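Local atomic coordinates of binding domain (Hc) of Paraclostridial Mosquitocidal Protein 1 (Paraclostridium bifermentans, PDB entry 6HOX), a protein that serves as the receptor-binding part of a botulinum-like neurotoxin that targets Anopheles mosquitoes, directing the toxin to host nerve cells. Residues V334-F339 with E364-D369. Sequence-based numbering, arbitrary orientation.
Sequences VADVKF and EGRNGD
R366 reaches from the loop between strands 361-363 and 369-373 to D336 on strand 333-339, and D369 grips its far end: a surface salt-bridge network in the beta-trefoil C-terminal half of the binding domain. The tight part lies at the guanidinium. R366 runs extended from CG to NE, with CG anti to the backbone N (chi1 -161°), which carries the charge across to the strand. There NE gives its hydrogen to the syn lone pair of D336 OD2 at 2.8 Å, bent to 149°. The carboxylate sits at the guanidinium edge, near its plane, yet the two planes are turned 72° apart; a single bond, NE to OD2, links them. At the far end NH2 bonds D369 OD2 at 3.0 Å, from above the carboxylate plane, with a weak bond from NH1 to the same oxygen. G368 O lies over one guanidinium face, 3.8 Å above its centre. The shared arginine probably offsets repulsion between the two acids. Side chains of D336 and R366 also rest on I346 of strand 345-348, while A335 pairs through its backbone with L370.

The looser side is the V334 end, where van der Waals contact replaces charged bonds: CG1 lies against the guanidinium edge, 3.6 Å from NH2. One water completes the junction, accepting from R366 NH2 at 2.8 Å and lying 2.9 Å from both D336 OD1 and A335 O.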
loop_
_atom_site.group_PDB
_atom_site.type_symbol
_atom_site.label_atom_id
_atom_site.label_comp_id
_atom_site.label_asym_id
_atom_site.label_seq_id
_atom_site.Cartn_x
_atom_site.Cartn_y
_atom_site.Cartn_z
ATOM N N VAL A 334 -13.936 -5.531 -18.626
ATOM C CA VAL A 334 -14.666 -6.764 -18.546
ATOM C C VAL A 334 -13.642 -7.896 -18.527
ATOM O O VAL A 334 -12.738 -7.953 -19.356
ATOM C CB VAL A 334 -15.685 -6.925 -19.692
ATOM C CG1 VAL A 334 -16.258 -8.339 -19.738
ATOM C CG2 VAL A 334 -16.814 -5.916 -19.548
ATOM N N ALA A 335 -13.760 -8.768 -17.534
ATOM C CA ALA A 335 -12.730 -9.761 -17.303
ATOM C C ALA A 335 -13.328 -10.940 -16.530
ATOM O O ALA A 335 -14.358 -10.819 -15.872
ATOM C CB ALA A 335 -11.568 -9.119 -16.570
ATOM N N ASP A 336 -12.688 -12.098 -16.654
ATOM C CA ASP A 336 -13.095 -13.257 -15.915
ATOM C C ASP A 336 -12.087 -13.508 -14.810
ATOM O O ASP A 336 -10.919 -13.159 -14.934
ATOM C CB ASP A 336 -13.270 -14.457 -16.840
ATOM C CG ASP A 336 -14.513 -14.289 -17.693
ATOM O OD1 ASP A 336 -15.609 -13.974 -17.122
ATOM O OD2 ASP A 336 -14.379 -14.424 -18.906
ATOM N N VAL A 337 -12.585 -14.098 -13.728
ATOM C CA VAL A 337 -11.752 -14.591 -12.647
ATOM C C VAL A 337 -11.671 -16.113 -12.777
ATOM O O VAL A 337 -12.662 -16.823 -12.518
ATOM C CB VAL A 337 -12.309 -14.156 -11.283
ATOM C CG1 VAL A 337 -11.431 -14.632 -10.144
ATOM C CG2 VAL A 337 -12.517 -12.645 -11.228
ATOM N N LYS A 338 -10.488 -16.576 -13.185
ATOM C CA LYS A 338 -10.184 -17.961 -13.473
ATOM C C LYS A 338 -9.548 -18.599 -12.236
ATOM O O LYS A 338 -8.577 -18.073 -11.654
ATOM C CB LYS A 338 -9.237 -18.030 -14.671
ATOM C CG LYS A 338 -8.714 -19.406 -15.055
ATOM C CD LYS A 338 -7.688 -19.289 -16.172
ATOM C CE LYS A 338 -6.700 -20.433 -16.233
ATOM N NZ LYS A 338 -5.473 -20.044 -16.974
ATOM N N PHE A 339 -10.094 -19.755 -11.863
ATOM C CA PHE A 339 -9.615 -20.507 -10.738
ATOM C C PHE A 339 -8.548 -21.503 -11.213
ATOM O O PHE A 339 -8.866 -22.513 -11.829
ATOM C CB PHE A 339 -10.805 -21.166 -10.050
ATOM C CG PHE A 339 -11.579 -20.221 -9.177
ATOM C CD1 PHE A 339 -12.171 -19.083 -9.707
ATOM C CD2 PHE A 339 -11.709 -20.467 -7.820
ATOM C CE1 PHE A 339 -12.875 -18.204 -8.892
ATOM C CE2 PHE A 339 -12.408 -19.583 -7.008
ATOM C CZ PHE A 339 -12.987 -18.457 -7.546
ATOM N N GLU A 364 -17.114 -23.806 -16.427
ATOM C CA GLU A 364 -16.434 -23.621 -17.691
ATOM C C GLU A 364 -17.254 -22.664 -18.563
ATOM O O GLU A 364 -16.705 -21.880 -19.313
ATOM C CB GLU A 364 -16.250 -24.964 -18.395
ATOM C CG GLU A 364 -15.468 -24.844 -19.685
ATOM C CD GLU A 364 -14.704 -26.089 -20.102
ATOM O OE1 GLU A 364 -15.346 -27.154 -20.248
ATOM O OE2 GLU A 364 -13.469 -25.989 -20.276
ATOM N N GLY A 365 -18.579 -22.750 -18.428
ATOM C CA GLY A 365 -19.534 -21.951 -19.185
ATOM C C GLY A 365 -19.748 -20.562 -18.593
ATOM O O GLY A 365 -20.430 -20.405 -17.563
ATOM N N ARG A 366 -19.175 -19.568 -19.281
ATOM C CA ARG A 366 -19.381 -18.139 -19.059
ATOM C C ARG A 366 -20.876 -17.821 -19.169
ATOM O O ARG A 366 -21.500 -18.121 -20.186
ATOM C CB ARG A 366 -18.568 -17.367 -20.103
ATOM C CG ARG A 366 -18.287 -15.909 -19.777
ATOM C CD ARG A 366 -17.113 -15.408 -20.596
ATOM N NE ARG A 366 -16.801 -14.025 -20.276
ATOM C CZ ARG A 366 -17.446 -12.960 -20.751
ATOM N NH1 ARG A 366 -18.388 -13.094 -21.678
ATOM N NH2 ARG A 366 -17.149 -11.755 -20.292
ATOM N N ASN A 367 -21.435 -17.239 -18.106
ATOM C CA ASN A 367 -22.847 -16.927 -17.994
ATOM C C ASN A 367 -23.008 -15.502 -17.438
ATOM O O ASN A 367 -23.200 -15.310 -16.241
ATOM C CB ASN A 367 -23.578 -17.930 -17.099
ATOM C CG ASN A 367 -25.051 -17.614 -16.983
ATOM O OD1 ASN A 367 -25.603 -16.958 -17.859
ATOM N ND2 ASN A 367 -25.697 -18.075 -15.928
ATOM N N GLY A 368 -22.951 -14.520 -18.338
ATOM C CA GLY A 368 -22.969 -13.117 -17.989
ATOM C C GLY A 368 -21.569 -12.544 -18.064
ATOM O O GLY A 368 -20.660 -13.218 -18.552
ATOM N N ASP A 369 -21.410 -11.298 -17.594
ATOM C CA ASP A 369 -20.142 -10.588 -17.641
ATOM C C ASP A 369 -19.800 -10.101 -16.231
ATOM O O ASP A 369 -20.687 -9.790 -15.455
ATOM C CB ASP A 369 -20.191 -9.419 -18.629
ATOM C CG ASP A 369 -20.505 -9.857 -20.051
ATOM O OD1 ASP A 369 -21.697 -9.995 -20.372
ATOM O OD2 ASP A 369 -19.553 -10.100 -20.808
HETATM O O HOH W 1 -16.588 -11.286 -17.621
#